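Local structure of CRISPR/cas2 protein (6K2E) at residues H21-T26 with E49-R54; T26-R31 with G38-A43. The protein is a CRISPR-associated Cas2 protein that pairs with a second copy of itself and probably binds RNA or other nucleic acid. All coordinates share one frame; numbering follows the deposited sequence.

Contact 1 of 2, residues H21-T26 with E49-R54; sequences HKLLKT and EMRLKR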
loop_
_atom_site.group_PDB
_atom_site.type_symbol
_atom_site.label_atom_id
_atom_site.label_comp_id
_atom_site.label_asym_id
_atom_site.label_seq_id
_atom_site.Cartn_x
_atom_site.Cartn_y
_atom_site.Cartn_z
ATOM N N HIS A 21 -12.252 7.719 3.196
ATOM C CA HIS A 21 -12.553 6.334 3.558
ATOM C C HIS A 21 -13.932 5.888 3.071
ATOM O O HIS A 21 -14.074 4.766 2.567
ATOM C CB HIS A 21 -12.438 6.157 5.075
ATOM C CG HIS A 21 -12.620 4.744 5.546
ATOM N ND1 HIS A 21 -13.851 4.231 5.916
ATOM C CD2 HIS A 21 -11.723 3.743 5.727
ATOM C CE1 HIS A 21 -13.705 2.970 6.288
ATOM N NE2 HIS A 21 -12.425 2.647 6.176
ATOM N N LYS A 22 -14.946 6.761 3.171
ATOM C CA LYS A 22 -16.293 6.398 2.725
ATOM C C LYS A 22 -16.346 6.258 1.211
ATOM O O LYS A 22 -16.972 5.325 0.686
ATOM C CB LYS A 22 -17.317 7.441 3.196
ATOM C CG LYS A 22 -17.737 7.299 4.656
ATOM C CD LYS A 22 -18.969 8.139 4.984
ATOM C CE LYS A 22 -19.356 8.016 6.467
ATOM N NZ LYS A 22 -19.255 6.617 6.986
ATOM N N LEU A 23 -15.618 7.134 0.510
ATOM C CA LEU A 23 -15.538 7.078 -0.942
ATOM C C LEU A 23 -14.846 5.803 -1.413
ATOM O O LEU A 23 -15.354 5.126 -2.326
ATOM C CB LEU A 23 -14.807 8.318 -1.451
ATOM C CG LEU A 23 -14.480 8.347 -2.934
ATOM C CD1 LEU A 23 -15.761 8.310 -3.764
ATOM C CD2 LEU A 23 -13.598 9.551 -3.294
ATOM N N LEU A 24 -13.734 5.419 -0.750
ATOM C CA LEU A 24 -13.050 4.186 -1.121
ATOM C C LEU A 24 -13.844 2.934 -0.757
ATOM O O LEU A 24 -13.619 1.890 -1.378
ATOM C CB LEU A 24 -11.677 4.130 -0.474
ATOM C CG LEU A 24 -10.607 5.029 -1.084
ATOM C CD1 LEU A 24 -9.386 5.197 -0.169
ATOM C CD2 LEU A 24 -10.200 4.503 -2.446
ATOM N N LYS A 25 -14.769 3.005 0.217
ATOM C CA LYS A 25 -15.558 1.820 0.569
ATOM C C LYS A 25 -16.702 1.568 -0.414
ATOM O O LYS A 25 -17.162 0.430 -0.543
ATOM C CB LYS A 25 -16.089 1.933 2.011
ATOM C CG LYS A 25 -16.803 0.651 2.597
ATOM C CD LYS A 25 -16.037 -0.072 3.762
ATOM C CE LYS A 25 -16.441 -1.581 3.906
ATOM N NZ LYS A 25 -15.577 -2.600 3.168
ATOM N N THR A 26 -17.146 2.597 -1.140
ATOM C CA THR A 26 -18.086 2.390 -2.238
ATOM C C THR A 26 -17.486 1.520 -3.351
ATOM O O THR A 26 -18.196 0.685 -3.920
ATOM C CB THR A 26 -18.633 3.733 -2.765
ATOM O OG1 THR A 26 -17.571 4.605 -3.137
ATOM C CG2 THR A 26 -19.421 4.384 -1.672
ATOM N N GLU A 49 -10.866 8.069 -9.108
ATOM C CA GLU A 49 -9.748 9.002 -9.106
ATOM C C GLU A 49 -10.223 10.437 -9.221
ATOM O O GLU A 49 -9.668 11.329 -8.572
ATOM C CB GLU A 49 -8.810 8.667 -10.249
ATOM C CG GLU A 49 -7.487 9.341 -10.131
ATOM C CD GLU A 49 -7.420 10.563 -10.966
ATOM O OE1 GLU A 49 -8.324 10.741 -11.804
ATOM O OE2 GLU A 49 -6.487 11.356 -10.762
ATOM N N MET A 50 -11.257 10.671 -10.034
ATOM C CA MET A 50 -11.835 12.004 -10.159
ATOM C C MET A 50 -12.496 12.434 -8.852
ATOM O O MET A 50 -12.367 13.587 -8.434
ATOM C CB MET A 50 -12.837 12.039 -11.319
ATOM C CG MET A 50 -13.511 13.408 -11.557
ATOM S SD MET A 50 -15.163 13.562 -10.810
ATOM C CE MET A 50 -16.000 14.684 -11.936
ATOM N N ARG A 51 -13.216 11.528 -8.204
ATOM C CA ARG A 51 -13.839 11.895 -6.944
ATOM C C ARG A 51 -12.801 12.044 -5.830
ATOM O O ARG A 51 -12.949 12.923 -4.969
ATOM C CB ARG A 51 -14.923 10.869 -6.599
ATOM C CG ARG A 51 -16.178 11.035 -7.467
ATOM C CD ARG A 51 -17.149 9.865 -7.357
ATOM N NE ARG A 51 -18.046 10.034 -6.217
ATOM C CZ ARG A 51 -18.800 9.064 -5.705
ATOM N NH1 ARG A 51 -18.777 7.848 -6.240
ATOM N NH2 ARG A 51 -19.567 9.302 -4.647
ATOM N N LEU A 52 -11.713 11.257 -5.874
ATOM C CA LEU A 52 -10.613 11.439 -4.928
ATOM C C LEU A 52 -9.912 12.763 -5.159
ATOM O O LEU A 52 -9.544 13.452 -4.202
ATOM C CB LEU A 52 -9.597 10.306 -5.063
ATOM C CG LEU A 52 -9.882 8.973 -4.367
ATOM C CD1 LEU A 52 -9.011 7.861 -4.920
ATOM C CD2 LEU A 52 -9.702 9.097 -2.871
ATOM N N LYS A 53 -9.782 13.162 -6.427
ATOM C CA LYS A 53 -9.063 14.382 -6.762
ATOM C C LYS A 53 -9.805 15.620 -6.281
ATOM O O LYS A 53 -9.179 16.646 -5.987
ATOM C CB LYS A 53 -8.832 14.450 -8.266
ATOM C CG LYS A 53 -7.569 15.174 -8.668
ATOM C CD LYS A 53 -7.262 14.909 -10.120
ATOM C CE LYS A 53 -5.803 14.528 -10.277
ATOM N NZ LYS A 53 -5.539 14.016 -11.645
ATOM N N ARG A 54 -11.126 15.533 -6.161
ATOM C CA ARG A 54 -11.907 16.653 -5.670
ATOM C C ARG A 54 -11.952 16.704 -4.156
ATOM O O ARG A 54 -12.367 17.727 -3.606
ATOM C CB ARG A 54 -13.335 16.586 -6.234
ATOM C CG ARG A 54 -13.379 16.567 -7.771
ATOM C CD ARG A 54 -14.708 17.011 -8.396
ATOM N NE ARG A 54 -15.373 18.070 -7.639
ATOM C CZ ARG A 54 -15.070 19.364 -7.733
ATOM N NH1 ARG A 54 -14.135 19.776 -8.584
ATOM N NH2 ARG A 54 -15.726 20.253 -6.998
#
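L23 projects from helix 17-27 onto the turn of helix 42-55 that carries R51 and L52, and its two methyl branches divide the work. The helices run antiparallel, at 177° between the short axes and 10.6 Å apart; no hydrogen bond joins residues 21-26 to 49-54, and van der Waals packing carries the contact between them. In the apolar part, L23 CD2 settles against the backbone of the opposite helix, 3.6 Å from L52 N, and meets L52 CG at 3.9 Å. A looser touch, L24 CD2 to L52 CD1 at 4.3 Å, extends this layer toward the sheet, where L24 reaches V8 of strand 3-11 and L52 reaches V62 and I64 of strand 61-67. The second kind of contact joins an aliphatic branch to a charged group. With CG anti to the backbone N (chi1 173°), L23 brings CD1 over the centre of one face of the R51 guanidinium, 3.7 Å from R51 CZ. R51 in turn bends at chi3 (85°) and folds its planar group across the leucine. Chemically, the seam between the two helices of this ferredoxin-like fold grades from a buried leucine layer to the exposed R51, where the arginine lends a flat face to apolar packing while leaving NH1 to bond Y27 OH.

Contact 2 of 2, residues T26-R31 with G38-A43; sequences TYLFWR and GELSKA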
loop_
_atom_site.group_PDB
_atom_site.type_symbol
_atom_site.label_atom_id
_atom_site.label_comp_id
_atom_site.label_asym_id
_atom_site.label_seq_id
_atom_site.Cartn_x
_atom_site.Cartn_y
_atom_site.Cartn_z
ATOM N N THR A 26 -17.146 2.597 -1.140
ATOM C CA THR A 26 -18.086 2.390 -2.238
ATOM C C THR A 26 -17.486 1.520 -3.351
ATOM O O THR A 26 -18.196 0.685 -3.920
ATOM C CB THR A 26 -18.633 3.733 -2.765
ATOM O OG1 THR A 26 -17.571 4.605 -3.137
ATOM C CG2 THR A 26 -19.421 4.384 -1.672
ATOM N N TYR A 27 -16.200 1.712 -3.697
ATOM C CA TYR A 27 -15.638 0.978 -4.830
ATOM C C TYR A 27 -14.862 -0.256 -4.422
ATOM O O TYR A 27 -14.791 -1.196 -5.216
ATOM C CB TYR A 27 -14.697 1.859 -5.659
ATOM C CG TYR A 27 -15.327 3.056 -6.313
ATOM C CD1 TYR A 27 -15.533 4.220 -5.587
ATOM C CD2 TYR A 27 -15.710 3.033 -7.656
ATOM C CE1 TYR A 27 -16.102 5.327 -6.157
ATOM C CE2 TYR A 27 -16.291 4.150 -8.245
ATOM C CZ TYR A 27 -16.483 5.293 -7.474
ATOM O OH TYR A 27 -17.046 6.436 -7.980
ATOM N N LEU A 28 -14.237 -0.278 -3.242
ATOM C CA LEU A 28 -13.191 -1.261 -2.970
ATOM C C LEU A 28 -13.409 -1.945 -1.631
ATOM O O LEU A 28 -14.203 -1.511 -0.798
ATOM C CB LEU A 28 -11.799 -0.603 -3.008
ATOM C CG LEU A 28 -11.362 -0.113 -4.398
ATOM C CD1 LEU A 28 -10.131 0.782 -4.366
ATOM C CD2 LEU A 28 -11.144 -1.312 -5.290
ATOM N N PHE A 29 -12.626 -2.990 -1.414
ATOM C CA PHE A 29 -12.670 -3.796 -0.202
ATOM C C PHE A 29 -11.699 -3.192 0.794
ATOM O O PHE A 29 -10.522 -2.997 0.491
ATOM C CB PHE A 29 -12.325 -5.259 -0.539
ATOM C CG PHE A 29 -11.879 -6.107 0.639
ATOM C CD1 PHE A 29 -10.509 -6.372 0.856
ATOM C CD2 PHE A 29 -12.817 -6.707 1.491
ATOM C CE1 PHE A 29 -10.085 -7.176 1.929
ATOM C CE2 PHE A 29 -12.400 -7.520 2.571
ATOM C CZ PHE A 29 -11.036 -7.750 2.789
ATOM N N TRP A 30 -12.196 -2.876 1.971
ATOM C CA TRP A 30 -11.341 -2.372 3.037
ATOM C C TRP A 30 -10.483 -3.496 3.596
ATOM O O TRP A 30 -11.002 -4.441 4.203
ATOM C CB TRP A 30 -12.205 -1.754 4.123
ATOM C CG TRP A 30 -11.441 -1.081 5.143
ATOM C CD1 TRP A 30 -10.203 -0.539 5.013
ATOM C CD2 TRP A 30 -11.843 -0.860 6.474
ATOM N NE1 TRP A 30 -9.800 0.013 6.182
ATOM C CE2 TRP A 30 -10.796 -0.167 7.106
ATOM C CE3 TRP A 30 -12.998 -1.169 7.206
ATOM C CZ2 TRP A 30 -10.868 0.222 8.434
ATOM C CZ3 TRP A 30 -13.061 -0.777 8.542
ATOM C CH2 TRP A 30 -12.007 -0.093 9.134
ATOM N N ARG A 31 -9.173 -3.414 3.360
ATOM C CA ARG A 31 -8.244 -4.405 3.895
ATOM C C ARG A 31 -7.931 -4.125 5.357
ATOM O O ARG A 31 -8.309 -4.891 6.249
ATOM C CB ARG A 31 -6.953 -4.408 3.057
ATOM C CG ARG A 31 -5.755 -5.167 3.627
ATOM C CD ARG A 31 -6.071 -6.628 3.799
ATOM N NE ARG A 31 -6.112 -7.327 2.526
ATOM C CZ ARG A 31 -6.477 -8.592 2.392
ATOM N NH1 ARG A 31 -6.839 -9.292 3.460
ATOM N NH2 ARG A 31 -6.468 -9.153 1.192
ATOM N N GLY A 38 -9.145 -4.190 -4.567
ATOM C CA GLY A 38 -10.196 -4.901 -5.268
ATOM C C GLY A 38 -10.155 -4.664 -6.765
ATOM O O GLY A 38 -9.386 -3.856 -7.281
ATOM N N GLU A 39 -11.053 -5.367 -7.450
ATOM C CA GLU A 39 -11.200 -5.238 -8.890
ATOM C C GLU A 39 -11.988 -3.987 -9.246
ATOM O O GLU A 39 -12.972 -3.638 -8.592
ATOM C CB GLU A 39 -11.944 -6.442 -9.446
ATOM C CG GLU A 39 -11.121 -7.613 -9.890
ATOM C CD GLU A 39 -11.971 -8.552 -10.705
ATOM O OE1 GLU A 39 -12.209 -9.696 -10.261
ATOM O OE2 GLU A 39 -12.440 -8.107 -11.776
ATOM N N LEU A 40 -11.579 -3.338 -10.316
ATOM C CA LEU A 40 -12.266 -2.165 -10.812
ATOM C C LEU A 40 -12.217 -2.180 -12.329
ATOM O O LEU A 40 -11.203 -2.547 -12.921
ATOM C CB LEU A 40 -11.627 -0.881 -10.296
ATOM C CG LEU A 40 -11.989 -0.402 -8.906
ATOM C CD1 LEU A 40 -11.317 0.955 -8.684
ATOM C CD2 LEU A 40 -13.488 -0.323 -8.744
ATOM N N SER A 41 -13.293 -1.724 -12.951
ATOM C CA SER A 41 -13.243 -1.481 -14.376
ATOM C C SER A 41 -12.513 -0.173 -14.619
ATOM O O SER A 41 -12.206 0.578 -13.690
ATOM C CB SER A 41 -14.652 -1.414 -14.949
ATOM O OG SER A 41 -15.162 -0.099 -14.808
ATOM N N LYS A 42 -12.299 0.156 -15.885
ATOM C CA LYS A 42 -11.506 1.335 -16.178
ATOM C C LYS A 42 -12.331 2.601 -16.028
ATOM O O LYS A 42 -11.808 3.626 -15.581
ATOM C CB LYS A 42 -10.950 1.229 -17.591
ATOM C CG LYS A 42 -9.737 2.051 -17.851
ATOM C CD LYS A 42 -8.695 1.274 -18.611
ATOM C CE LYS A 42 -9.229 0.486 -19.804
ATOM N NZ LYS A 42 -8.383 -0.724 -20.103
ATOM N N ALA A 43 -13.631 2.527 -16.317
ATOM C CA ALA A 43 -14.516 3.651 -16.047
ATOM C C ALA A 43 -14.686 3.861 -14.560
ATOM O O ALA A 43 -14.774 5.006 -14.103
ATOM C CB ALA A 43 -15.875 3.428 -16.715
#
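L28, in the link between helix 17-27 and strand 29-32, meets strand 35-41 through one methyl group, CD2. Its chi1 of -67° sets CG beside its own backbone N, and the branch then extends over the neighbouring strand, with L28 CD2 3.6 Å from G38 N and 3.7 Å from G38 O. L28 CD2 also lies 3.8 Å from L40 CG, so a single branch touches two alternate residues of one strand. G38 has no side chain and presents bare backbone to the leucine; its angles (phi 151°, psi 176°) belong to a region that residues with a CB seldom enter. The backbones do not hydrogen-bond between the two segments. F29 pairs instead with E37, the residue before G38, while G38 and L40 turn their backbone bonds to V6 and M4 of strand 3-11. This is the open end of the hairpin formed by strands 29-32 and 35-41, away from its turn, in the beta-alpha-beta-beta-alpha-beta order of the ferredoxin-like fold, with strand 29-32 at the edge of the sheet within this chain. L40 points toward the segment 26-31 and uses its CD2 branch for Y27: L40 CD2 lies 4.0 Å from Y27 CB and 3.9 Å from Y27 O, and meets the ring at its edge, near its plane. The two side chains cross at about a right angle. The far end of the tyrosine is gripped elsewhere, its OH hydrogen-bonded to E47 OE1 in helix 42-55. L48 of that helix packs on Y27, L28 and L40 alike.

Overall arrangement
From the N terminus the chain runs through strand 3-11, the central neighbour of both the hairpin and strand 61-67, into helix 17-27. Contact 2 closes the shorter loop, returning residues 38-43 to the end of that helix after the turn between strands 29-32 and 35-41. Contact 1 closes the longer one, spanning the whole hairpin and half of helix 42-55, so contact 2 falls within its loop and the two do not cross. Their segments share T26. Their centres lie about 10 Å apart, and R51 of contact 1 reaches Y27 of contact 2. Together they tie the two helices to each other and to the hairpin side of the sheet.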